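Local coordinates for ESX-5 secretion-associated protein EspG5 (Mycobacterium marinum, PDB 6VJ5) that acts as a specific cytoplasmic chaperone for cognate PE/PPE proteins, preventing aggregation of PE/PPE dimers, and is required for secretion of LipY and PE31/PPE18, at residues D82-A87 with V119-G124; Q125-A130 with D140-S145; N170-P175 with M202-S207; I252-Q257 with L268-A273. All blocks are in the same frame, centred on the assembly; numbering follows the deposited sequence.

Contact 1: D82-A87 with V119-G124; sequences DLEVVA and VLARRG
A classic beta bulge opens this antiparallel strand pair: Asp82 and Leu83 both face Arg122. The two strands belong to the large antiparallel sheet of EspG5, and the N-to-C directions of segments 83-87 and 119-123 are 171° apart. Arg122 O takes the N-H of Asp82 at 2.8 Å. The same oxygen receives a weak bond from Leu83 N at 3.5 Å. Beyond the bulge the ladder is regular. Arg122 N returns a bond to Leu83 O, and Val85 and Leu120 form a hydrogen-bonded pair with two nearly straight bonds.

Side chains fall on two faces. Leu83, Val85, Leu120 and Arg122 lie on one, where Trp127 of the next strand packs against Leu83, Leu120 and Arg122. Glu84, Val86, Val119 and Ala121 lie on the other. There Val86 and Val119 lie side by side and point the same way, with their CG2 atoms 4.2 Å apart. Glu84 is buried with them. Its CG rests on Val119 CG1, and OE1 is hydrogen-bonded to Tyr230 on strand 221-231.

The Arg122 chain bends at chi3 (84°), which turns NE out of the line of the chain. Leu83 CB lies over one face of the guanidinium, and NH1 is 3.9 Å from Leu83 CD2. Asp82 CB comes to 3.5 Å from Arg122 NH2. The charged ends form only a long salt bridge, with the carboxylate and guanidinium planes 50° apart. The carboxylate has a firmer partner in the backbone: Gly124 N points almost straight at Asp82 OD2, 3.2 Å away.

Contact 2: Q125-A130 with D140-S145; sequences QHWVSA and DDVSVS
Val128 and Asp141 form an antiparallel non-hydrogen-bonded pair, and Ser129 and Asp140 a hydrogen-bonded one, before segment 140-145 swings away; the touching parts run 114° apart. This is the hairpin of strands 126-133 and 136-141. Asp140 N binds Ser129 O, and Ser129 N binds Asp140 O in return. Val142 N then reaches Trp127 O at 3.0 Å, coming from well above the carbonyl plane.

Trp127 carries most of the apolar contact. Val144 CB sits over the centre of the five-membered ring, 3.7 Å from its centroid, in a CH-pi contact. The two methyl groups divide the indole: Val144 CG1 lies near CE2 and CZ2 of Trp127, and Val144 CG2 lies near CE3. Val142 packs at the root of the side chain, with CG1 3.6 Å from Trp127 CB. A chi1 of 67° holds this CG1 between the backbone N and the carbonyl carbon. Leu153 of helix 147-159 touches both valines.

His126 makes the polar contact on the side of the sheet facing helix 69-79. NE2 donates to Asp141 OD1 at 2.5 Å, a short value to be read with caution. The oxygen lies in the ring plane, but the bond is bent, with an N-H...O angle of only 137°. Ring and carboxylate are nearly coplanar. Val128 CG2 lies over one face of the same ring.

Asp141 OD2 is salt-bridged to Arg74 of helix 69-79. The carboxylate thus sits between a histidine and an arginine, and the arginine would tend to keep it charged.

Contact 3: N170-P175 with M202-S207; sequences NAVNVP and MGISAS
The N-cap of helix 206-217 meets the lead-in to edge strand 172-175 through Ser205 and Asn170. Ser205 OG donates to Asn170 OD1 at 2.7 Å. The donor lies in the plane of the amide carbonyl, on a lone pair. A chi1 of 81° sets OG between the backbone N and the carbonyl carbon of Ser205. From there it also caps a backbone N of the first helical turn and bonds to Thr208 OG1. Thr208 OG1 in turn takes part in a hydrogen bond with Asn170 N, which ties the asparagine to the helix start a second time.

The segments run 157° apart in direction, but they do not pair as strands. Side chains and one water bridge the two segments. Val174 CG1 touches Ile204 CG1 at 3.7 Å, the two side chains crossing at about a right angle. Met179 of helix 176-188 lies against both residues. Val172 adds CG1 to the same isoleucine atom and sets CG2 3.8 Å from Gly203 O.

Gly203 follows helix 197-200 in a Schellman motif. Its positive phi (94°), a backbone shape that suits glycine, turns the chain. At the far end Met202 SD lies 4.3 Å from Val174 CB and just within touch of Pro175 CD, beside the start of helix 176-188. The ordered water joins the two backbones: it donates to Asn170 O at 2.6 Å and accepts from Ser205 N at 2.9 Å.

Contact 4: I252-Q257 with L268-A273; sequences IALYQQ and LAICPA
Ile252 begins the contact by laying CG2 3.3 Å from Cys271 O; the same CG2 is 4.3 Å from Ile270 CG2. Ala253 is the first to bond across the pair. Its N donates to Cys271 O at 2.9 Å, nearly straight, and its O accepts from Cys271 N. Its CB packs on Ala273, where the chain leaves the strand.

Leu254 turns to the face that carries Ile270 and Leu268. Leu254 and Ile270 lie side by side and point the same way, with Leu254 CD2 3.7 Å from Ile270 CG1. On the backbone, Leu254 CA makes a CA-H...O contact of 3.3 Å with Ala269 O.

Tyr255 has CG between its backbone N and carbonyl carbon (chi1 62°). Ala269 CB sits over the ring face, offset toward the rim and 3.6 Å from CZ. Cys271 SG stands obliquely to the same ring, 4.0 Å from OH. The Tyr255 backbone closes two more bonds with Ala269, the shorter being Ala269 N to Tyr255 O at 2.7 Å.

Gln256 faces Leu268, whose CD1 also covers Tyr255 C. Gln256 NE2 bonds to a polar side chain on the chain of another protein, and Leu254 and Leu268 pack against that chain too. Gln257 reaches Ala269 CB with NE2. The pairing is that of an antiparallel beta hairpin, whose Leu254, Gln256 and Leu268 face meets the chain of another protein.

Overall arrangement
All four contacts reach the one antiparallel sheet that spans EspG5. They follow in series along the chain, contact 1 first and contact 4 last. Contacts 1 and 2 lie together, with centres 8 Å apart; neighbouring strands 115-123 and 126-133 join them through probable backbone bonds such as Val119 N to Ala130 O and Val128 N to Ala121 O. Contacts 3 and 4 form a second pair, 10 Å between centres, joined where strand 172-175 runs beside strand 267-272. The pairs are 23 to 37 Å apart by centres, with strands 221-231 and 234-247 between them in sheet order. Of the four, contact 4 touches another protein chain, consistent with the chaperone role.

Contact 1: D82-A87 with V119-G124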
loop_
_atom_site.group_PDB
_atom_site.type_symbol
_atom_site.label_atom_id
_atom_site.label_comp_id
_atom_site.label_asym_id
_atom_site.label_seq_id
_atom_site.Cartn_x
_atom_site.Cartn_y
_atom_site.Cartn_z
ATOM N N ASP C 82 9.267 23.560 4.873
ATOM C CA ASP C 82 9.233 24.593 3.847
ATOM C C ASP C 82 10.386 24.422 2.865
ATOM O O ASP C 82 10.268 24.783 1.689
ATOM C CB ASP C 82 9.289 25.979 4.490
ATOM C CG ASP C 82 8.187 26.197 5.518
ATOM O OD1 ASP C 82 7.003 25.919 5.218
ATOM O OD2 ASP C 82 8.510 26.660 6.631
ATOM N N LEU C 83 11.495 23.859 3.331
ATOM C CA LEU C 83 12.700 23.681 2.541
ATOM C C LEU C 83 13.326 22.343 2.890
ATOM O O LEU C 83 13.378 21.959 4.063
ATOM C CB LEU C 83 13.700 24.806 2.813
ATOM C CG LEU C 83 15.022 24.760 2.054
ATOM C CD1 LEU C 83 14.796 24.959 0.567
ATOM C CD2 LEU C 83 15.969 25.814 2.609
ATOM N N GLU C 84 13.775 21.630 1.862
ATOM C CA GLU C 84 14.524 20.394 2.026
ATOM C C GLU C 84 15.795 20.483 1.197
ATOM O O GLU C 84 15.741 20.787 0.003
ATOM C CB GLU C 84 13.708 19.169 1.602
ATOM C CG GLU C 84 13.113 18.389 2.766
ATOM C CD GLU C 84 12.019 17.436 2.332
ATOM O OE1 GLU C 84 11.481 17.608 1.218
ATOM O OE2 GLU C 84 11.692 16.514 3.107
ATOM N N VAL C 85 16.933 20.260 1.846
ATOM C CA VAL C 85 18.229 20.158 1.188
ATOM C C VAL C 85 18.686 18.716 1.322
ATOM O O VAL C 85 18.701 18.166 2.429
ATOM C CB VAL C 85 19.257 21.122 1.802
ATOM C CG1 VAL C 85 20.626 20.909 1.182
ATOM C CG2 VAL C 85 18.814 22.566 1.608
ATOM N N VAL C 86 19.037 18.097 0.201
ATOM C CA VAL C 86 19.388 16.685 0.167
ATOM C C VAL C 86 20.829 16.542 -0.295
ATOM O O VAL C 86 21.289 17.290 -1.163
ATOM C CB VAL C 86 18.443 15.889 -0.758
ATOM C CG1 VAL C 86 19.014 14.502 -1.025
ATOM C CG2 VAL C 86 17.057 15.799 -0.144
ATOM N N ALA C 87 21.529 15.563 0.280
ATOM C CA ALA C 87 22.879 15.199 -0.132
ATOM C C ALA C 87 22.977 13.681 -0.144
ATOM O O ALA C 87 22.692 13.034 0.869
ATOM C CB ALA C 87 23.927 15.797 0.810
ATOM N N VAL C 119 19.332 14.170 4.687
ATOM C CA VAL C 119 18.273 15.135 4.420
ATOM C C VAL C 119 18.302 16.199 5.510
ATOM O O VAL C 119 18.321 15.876 6.704
ATOM C CB VAL C 119 16.891 14.460 4.347
ATOM C CG1 VAL C 119 15.807 15.488 4.084
ATOM C CG2 VAL C 119 16.888 13.398 3.263
ATOM N N LEU C 120 18.303 17.462 5.092
ATOM C CA LEU C 120 18.260 18.614 5.988
ATOM C C LEU C 120 16.926 19.310 5.749
ATOM O O LEU C 120 16.692 19.859 4.667
ATOM C CB LEU C 120 19.425 19.562 5.726
ATOM C CG LEU C 120 20.838 19.012 5.877
ATOM C CD1 LEU C 120 21.810 19.897 5.104
ATOM C CD2 LEU C 120 21.239 18.938 7.334
ATOM N N ALA C 121 16.057 19.300 6.752
ATOM C CA ALA C 121 14.723 19.864 6.631
ATOM C C ALA C 121 14.599 21.119 7.483
ATOM O O ALA C 121 15.237 21.245 8.530
ATOM C CB ALA C 121 13.658 18.845 7.048
ATOM N N ARG C 122 13.774 22.053 7.022
ATOM C CA ARG C 122 13.534 23.290 7.751
ATOM C C ARG C 122 12.042 23.582 7.792
ATOM O O ARG C 122 11.336 23.428 6.791
ATOM C CB ARG C 122 14.267 24.475 7.110
ATOM C CG ARG C 122 14.360 25.713 7.993
ATOM C CD ARG C 122 14.471 26.973 7.144
ATOM N NE ARG C 122 13.153 27.439 6.721
ATOM C CZ ARG C 122 12.904 28.060 5.572
ATOM N NH1 ARG C 122 13.881 28.285 4.705
ATOM N NH2 ARG C 122 11.669 28.447 5.285
ATOM N N ARG C 123 11.569 23.993 8.965
ATOM C CA ARG C 123 10.227 24.528 9.147
ATOM C C ARG C 123 10.362 25.782 9.991
ATOM O O ARG C 123 10.782 25.708 11.151
ATOM C CB ARG C 123 9.304 23.514 9.823
ATOM C CG ARG C 123 7.822 23.826 9.666
ATOM C CD ARG C 123 6.976 22.830 10.447
ATOM N NE ARG C 123 5.655 22.646 9.850
ATOM C CZ ARG C 123 4.639 22.031 10.449
ATOM N NH1 ARG C 123 4.781 21.542 11.674
ATOM N NH2 ARG C 123 3.476 21.911 9.824
ATOM N N GLY C 124 10.044 26.932 9.402
ATOM C CA GLY C 124 10.283 28.199 10.063
ATOM C C GLY C 124 11.762 28.457 10.253
ATOM O O GLY C 124 12.466 28.790 9.297
#

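Contact 2: Q125-A130 with D140-S145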
loop_
_atom_site.group_PDB
_atom_site.type_symbol
_atom_site.label_atom_id
_atom_site.label_comp_id
_atom_site.label_asym_id
_atom_site.label_seq_id
_atom_site.Cartn_x
_atom_site.Cartn_y
_atom_site.Cartn_z
ATOM N N GLN C 125 12.242 28.313 11.488
ATOM C CA GLN C 125 13.666 28.388 11.789
ATOM C C GLN C 125 14.171 27.104 12.435
ATOM O O GLN C 125 15.311 27.062 12.916
ATOM C CB GLN C 125 13.962 29.585 12.700
ATOM C CG GLN C 125 13.559 30.937 12.124
ATOM C CD GLN C 125 12.187 31.387 12.593
ATOM O OE1 GLN C 125 11.301 31.660 11.783
ATOM N NE2 GLN C 125 12.007 31.474 13.907
ATOM N N HIS C 126 13.345 26.063 12.482
ATOM C CA HIS C 126 13.723 24.783 13.066
ATOM C C HIS C 126 14.376 23.932 11.982
ATOM O O HIS C 126 13.711 23.516 11.027
ATOM C CB HIS C 126 12.494 24.099 13.656
ATOM C CG HIS C 126 12.814 22.973 14.584
ATOM N ND1 HIS C 126 11.845 22.273 15.268
ATOM C CD2 HIS C 126 13.998 22.421 14.938
ATOM C CE1 HIS C 126 12.417 21.337 16.004
ATOM N NE2 HIS C 126 13.723 21.406 15.821
ATOM N N TRP C 127 15.680 23.689 12.123
ATOM C CA TRP C 127 16.441 22.879 11.178
ATOM C C TRP C 127 16.676 21.501 11.785
ATOM O O TRP C 127 17.240 21.389 12.879
ATOM C CB TRP C 127 17.780 23.533 10.830
ATOM C CG TRP C 127 17.712 24.523 9.706
ATOM C CD1 TRP C 127 17.565 25.875 9.811
ATOM C CD2 TRP C 127 17.793 24.236 8.303
ATOM N NE1 TRP C 127 17.545 26.447 8.562
ATOM C CE2 TRP C 127 17.688 25.464 7.619
ATOM C CE3 TRP C 127 17.946 23.062 7.559
ATOM C CZ2 TRP C 127 17.726 25.549 6.228
ATOM C CZ3 TRP C 127 17.987 23.151 6.178
ATOM C CH2 TRP C 127 17.876 24.385 5.527
ATOM N N VAL C 128 16.262 20.457 11.068
ATOM C CA VAL C 128 16.364 19.080 11.536
ATOM C C VAL C 128 17.158 18.266 10.524
ATOM O O VAL C 128 17.128 18.535 9.319
ATOM C CB VAL C 128 14.961 18.470 11.763
ATOM C CG1 VAL C 128 15.046 16.979 12.037
ATOM C CG2 VAL C 128 14.250 19.190 12.912
ATOM N N SER C 129 17.880 17.267 11.029
ATOM C CA SER C 129 18.726 16.407 10.213
ATOM C C SER C 129 18.188 14.982 10.235
ATOM O O SER C 129 17.882 14.449 11.306
ATOM C CB SER C 129 20.173 16.416 10.719
ATOM O OG SER C 129 20.402 15.363 11.647
ATOM N N ALA C 130 18.079 14.370 9.059
ATOM C CA ALA C 130 17.741 12.957 8.930
ATOM C C ALA C 130 18.794 12.309 8.045
ATOM O O ALA C 130 18.956 12.702 6.884
ATOM C CB ALA C 130 16.338 12.770 8.344
ATOM N N ASP C 140 17.922 14.439 14.352
ATOM C CA ASP C 140 18.508 15.376 15.301
ATOM C C ASP C 140 18.369 16.781 14.736
ATOM O O ASP C 140 18.083 16.965 13.549
ATOM C CB ASP C 140 19.983 15.047 15.574
ATOM C CG ASP C 140 20.561 15.855 16.725
ATOM O OD1 ASP C 140 20.111 16.998 16.937
ATOM O OD2 ASP C 140 21.469 15.356 17.420
ATOM N N ASP C 141 18.563 17.768 15.605
ATOM C CA ASP C 141 18.618 19.161 15.188
ATOM C C ASP C 141 19.961 19.442 14.527
ATOM O O ASP C 141 20.976 18.809 14.834
ATOM C CB ASP C 141 18.411 20.095 16.382
ATOM C CG ASP C 141 16.976 20.105 16.880
ATOM O OD1 ASP C 141 16.071 20.511 16.117
ATOM O OD2 ASP C 141 16.751 19.705 18.040
ATOM N N VAL C 142 19.960 20.403 13.610
ATOM C CA VAL C 142 21.146 20.740 12.835
ATOM C C VAL C 142 21.258 22.256 12.755
ATOM O O VAL C 142 20.271 22.955 12.503
ATOM C CB VAL C 142 21.093 20.115 11.425
ATOM C CG1 VAL C 142 19.969 20.738 10.608
ATOM C CG2 VAL C 142 22.425 20.297 10.714
ATOM N N SER C 143 22.469 22.761 12.974
ATOM C CA SER C 143 22.738 24.193 12.917
ATOM C C SER C 143 23.041 24.563 11.471
ATOM O O SER C 143 24.089 24.189 10.934
ATOM C CB SER C 143 23.896 24.560 13.839
ATOM O OG SER C 143 23.661 24.088 15.157
ATOM N N VAL C 144 22.122 25.287 10.838
ATOM C CA VAL C 144 22.255 25.695 9.443
ATOM C C VAL C 144 21.961 27.184 9.363
ATOM O O VAL C 144 20.855 27.622 9.701
ATOM C CB VAL C 144 21.315 24.910 8.515
ATOM C CG1 VAL C 144 21.359 25.487 7.107
ATOM C CG2 VAL C 144 21.688 23.436 8.504
ATOM N N SER C 145 22.947 27.959 8.914
ATOM C CA SER C 145 22.838 29.409 8.862
ATOM C C SER C 145 22.813 29.894 7.404
ATOM O O SER C 145 21.773 30.350 6.933
ATOM C CB SER C 145 23.994 30.047 9.631
ATOM O OG SER C 145 25.239 29.508 9.215
#

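Contact 3: N170-P175 with M202-S207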
loop_
_atom_site.group_PDB
_atom_site.type_symbol
_atom_site.label_atom_id
_atom_site.label_comp_id
_atom_site.label_asym_id
_atom_site.label_seq_id
_atom_site.Cartn_x
_atom_site.Cartn_y
_atom_site.Cartn_z
ATOM N N ASN C 170 41.020 23.820 -14.810
ATOM C CA ASN C 170 40.710 25.202 -15.153
ATOM C C ASN C 170 39.191 25.341 -15.244
ATOM O O ASN C 170 38.557 24.769 -16.139
ATOM C CB ASN C 170 41.384 25.594 -16.466
ATOM C CG ASN C 170 42.842 25.207 -16.507
ATOM O OD1 ASN C 170 43.203 24.177 -17.073
ATOM N ND2 ASN C 170 43.695 26.032 -15.905
ATOM N N ALA C 171 38.615 26.119 -14.328
ATOM C CA ALA C 171 37.173 26.318 -14.302
ATOM C C ALA C 171 36.671 26.748 -15.673
ATOM O O ALA C 171 37.356 27.463 -16.406
ATOM C CB ALA C 171 36.813 27.365 -13.249
ATOM N N VAL C 172 35.472 26.290 -16.025
ATOM C CA VAL C 172 34.898 26.603 -17.326
ATOM C C VAL C 172 33.404 26.346 -17.261
ATOM O O VAL C 172 32.929 25.542 -16.454
ATOM C CB VAL C 172 35.591 25.784 -18.446
ATOM C CG1 VAL C 172 35.478 24.286 -18.184
ATOM C CG2 VAL C 172 35.026 26.139 -19.817
ATOM N N ASN C 173 32.658 27.072 -18.088
ATOM C CA ASN C 173 31.231 26.867 -18.285
ATOM C C ASN C 173 31.012 26.319 -19.686
ATOM O O ASN C 173 31.544 26.870 -20.656
ATOM C CB ASN C 173 30.456 28.173 -18.117
ATOM C CG ASN C 173 30.588 28.758 -16.733
ATOM O OD1 ASN C 173 30.497 28.050 -15.729
ATOM N ND2 ASN C 173 30.805 30.066 -16.669
ATOM N N VAL C 174 30.234 25.248 -19.794
ATOM C CA VAL C 174 29.957 24.636 -21.091
ATOM C C VAL C 174 28.452 24.470 -21.275
ATOM O O VAL C 174 27.720 24.339 -20.283
ATOM C CB VAL C 174 30.678 23.285 -21.221
ATOM C CG1 VAL C 174 32.185 23.480 -21.172
ATOM C CG2 VAL C 174 30.232 22.336 -20.116
ATOM N N PRO C 175 27.947 24.480 -22.510
ATOM C CA PRO C 175 26.514 24.208 -22.717
ATOM C C PRO C 175 26.151 22.816 -22.222
ATOM O O PRO C 175 26.811 21.827 -22.553
ATOM C CB PRO C 175 26.335 24.335 -24.235
ATOM C CG PRO C 175 27.507 25.151 -24.703
ATOM C CD PRO C 175 28.642 24.801 -23.771
ATOM N N MET C 202 34.929 22.100 -26.983
ATOM C CA MET C 202 34.011 22.927 -26.209
ATOM C C MET C 202 34.735 23.927 -25.315
ATOM O O MET C 202 34.075 24.683 -24.591
ATOM C CB MET C 202 33.099 22.040 -25.352
ATOM C CG MET C 202 31.640 22.038 -25.779
ATOM S SD MET C 202 30.612 20.904 -24.821
ATOM C CE MET C 202 31.367 19.325 -25.235
ATOM N N GLY C 203 36.066 23.944 -25.338
ATOM C CA GLY C 203 36.833 24.857 -24.516
ATOM C C GLY C 203 37.284 24.301 -23.186
ATOM O O GLY C 203 37.739 25.072 -22.331
ATOM N N ILE C 204 37.189 22.996 -22.985
ATOM C CA ILE C 204 37.600 22.361 -21.740
ATOM C C ILE C 204 39.084 22.043 -21.841
ATOM O O ILE C 204 39.539 21.480 -22.845
ATOM C CB ILE C 204 36.778 21.089 -21.465
ATOM C CG1 ILE C 204 35.281 21.402 -21.515
ATOM C CG2 ILE C 204 37.161 20.501 -20.115
ATOM C CD1 ILE C 204 34.379 20.180 -21.389
ATOM N N SER C 205 39.839 22.395 -20.804
ATOM C CA SER C 205 41.290 22.308 -20.871
ATOM C C SER C 205 41.753 20.856 -20.868
ATOM O O SER C 205 41.089 19.966 -20.332
ATOM C CB SER C 205 41.924 23.060 -19.698
ATOM O OG SER C 205 41.909 22.275 -18.515
ATOM N N ALA C 206 42.911 20.621 -21.488
ATOM C CA ALA C 206 43.488 19.283 -21.486
ATOM C C ALA C 206 43.650 18.756 -20.068
ATOM O O ALA C 206 43.537 17.549 -19.836
ATOM C CB ALA C 206 44.839 19.293 -22.204
ATOM N N SER C 207 43.912 19.639 -19.104
ATOM C CA SER C 207 44.033 19.187 -17.723
ATOM C C SER C 207 42.670 18.819 -17.151
ATOM O O SER C 207 42.522 17.785 -16.490
ATOM C CB SER C 207 44.704 20.262 -16.870
ATOM O OG SER C 207 45.332 19.675 -15.740
HETATM O O HOH W 1 38.837 23.990 -18.576
#

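Contact 4: I252-Q257 with L268-A273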
loop_
_atom_site.group_PDB
_atom_site.type_symbol
_atom_site.label_atom_id
_atom_site.label_comp_id
_atom_site.label_asym_id
_atom_site.label_seq_id
_atom_site.Cartn_x
_atom_site.Cartn_y
_atom_site.Cartn_z
ATOM N N ILE C 252 36.431 17.118 -8.080
ATOM C CA ILE C 252 35.832 18.044 -9.033
ATOM C C ILE C 252 34.407 18.356 -8.599
ATOM O O ILE C 252 33.722 17.528 -7.985
ATOM C CB ILE C 252 35.846 17.457 -10.461
ATOM C CG1 ILE C 252 37.257 16.992 -10.826
ATOM C CG2 ILE C 252 35.330 18.475 -11.463
ATOM C CD1 ILE C 252 37.372 16.376 -12.209
ATOM N N ALA C 253 33.960 19.565 -8.933
ATOM C CA ALA C 253 32.612 20.028 -8.631
ATOM C C ALA C 253 31.909 20.395 -9.926
ATOM O O ALA C 253 32.461 21.134 -10.746
ATOM C CB ALA C 253 32.638 21.237 -7.693
ATOM N N LEU C 254 30.688 19.894 -10.097
ATOM C CA LEU C 254 29.875 20.168 -11.272
ATOM C C LEU C 254 28.521 20.693 -10.828
ATOM O O LEU C 254 27.915 20.159 -9.894
ATOM C CB LEU C 254 29.682 18.909 -12.119
ATOM C CG LEU C 254 30.957 18.178 -12.532
ATOM C CD1 LEU C 254 30.670 16.707 -12.765
ATOM C CD2 LEU C 254 31.531 18.814 -13.785
ATOM N N TYR C 255 28.040 21.729 -11.506
ATOM C CA TYR C 255 26.724 22.256 -11.179
ATOM C C TYR C 255 26.270 23.210 -12.268
ATOM O O TYR C 255 27.090 23.833 -12.948
ATOM C CB TYR C 255 26.739 22.975 -9.827
ATOM C CG TYR C 255 27.656 24.178 -9.795
ATOM C CD1 TYR C 255 27.207 25.425 -10.205
ATOM C CD2 TYR C 255 28.970 24.066 -9.355
ATOM C CE1 TYR C 255 28.035 26.525 -10.176
ATOM C CE2 TYR C 255 29.807 25.167 -9.324
ATOM C CZ TYR C 255 29.332 26.393 -9.735
ATOM O OH TYR C 255 30.155 27.494 -9.711
ATOM N N GLN C 256 24.954 23.308 -12.430
ATOM C CA GLN C 256 24.371 24.310 -13.306
ATOM C C GLN C 256 24.364 25.665 -12.608
ATOM O O GLN C 256 24.317 25.753 -11.379
ATOM C CB GLN C 256 22.945 23.926 -13.697
ATOM C CG GLN C 256 22.859 22.919 -14.823
ATOM C CD GLN C 256 21.459 22.367 -14.997
ATOM O OE1 GLN C 256 20.647 22.910 -15.748
ATOM N NE2 GLN C 256 21.168 21.281 -14.299
ATOM N N GLN C 257 24.411 26.723 -13.405
ATOM C CA GLN C 257 24.285 28.080 -12.898
ATOM C C GLN C 257 22.886 28.606 -13.187
ATOM O O GLN C 257 22.224 28.170 -14.131
ATOM C CB GLN C 257 25.340 28.986 -13.527
ATOM C CG GLN C 257 26.732 28.712 -12.998
ATOM C CD GLN C 257 27.765 29.629 -13.591
ATOM O OE1 GLN C 257 27.567 30.190 -14.668
ATOM N NE2 GLN C 257 28.880 29.797 -12.887
ATOM N N LEU C 268 26.613 24.339 -17.647
ATOM C CA LEU C 268 27.208 23.524 -16.596
ATOM C C LEU C 268 28.571 24.101 -16.238
ATOM O O LEU C 268 29.407 24.327 -17.118
ATOM C CB LEU C 268 27.350 22.066 -17.037
ATOM C CG LEU C 268 27.814 21.087 -15.952
ATOM C CD1 LEU C 268 26.717 20.844 -14.916
ATOM C CD2 LEU C 268 28.283 19.770 -16.561
ATOM N N ALA C 269 28.780 24.351 -14.951
ATOM C CA ALA C 269 30.056 24.826 -14.444
ATOM C C ALA C 269 30.914 23.631 -14.055
ATOM O O ALA C 269 30.461 22.748 -13.321
ATOM C CB ALA C 269 29.851 25.742 -13.238
ATOM N N ILE C 270 32.137 23.595 -14.572
ATOM C CA ILE C 270 33.116 22.567 -14.239
ATOM C C ILE C 270 34.236 23.265 -13.486
ATOM O O ILE C 270 34.918 24.130 -14.045
ATOM C CB ILE C 270 33.644 21.847 -15.488
ATOM C CG1 ILE C 270 32.471 21.295 -16.300
ATOM C CG2 ILE C 270 34.587 20.721 -15.082
ATOM C CD1 ILE C 270 32.864 20.796 -17.673
ATOM N N CYS C 271 34.417 22.902 -12.221
ATOM C CA CYS C 271 35.246 23.660 -11.300
ATOM C C CYS C 271 36.072 22.722 -10.439
ATOM O O CYS C 271 35.692 21.563 -10.236
ATOM C CB CYS C 271 34.381 24.547 -10.390
ATOM S SG CYS C 271 33.465 25.843 -11.260
ATOM N N PRO C 272 37.219 23.184 -9.944
ATOM C CA PRO C 272 37.909 22.436 -8.889
ATOM C C PRO C 272 37.174 22.618 -7.573
ATOM O O PRO C 272 36.718 23.715 -7.244
ATOM C CB PRO C 272 39.304 23.067 -8.855
ATOM C CG PRO C 272 39.078 24.479 -9.309
ATOM C CD PRO C 272 37.926 24.430 -10.303
ATOM N N ALA C 273 37.051 21.527 -6.822
ATOM C CA ALA C 273 36.245 21.539 -5.608
ATOM C C ALA C 273 36.914 22.297 -4.469
ATOM O O ALA C 273 37.138 21.735 -3.392
ATOM C CB ALA C 273 35.940 20.104 -5.169
#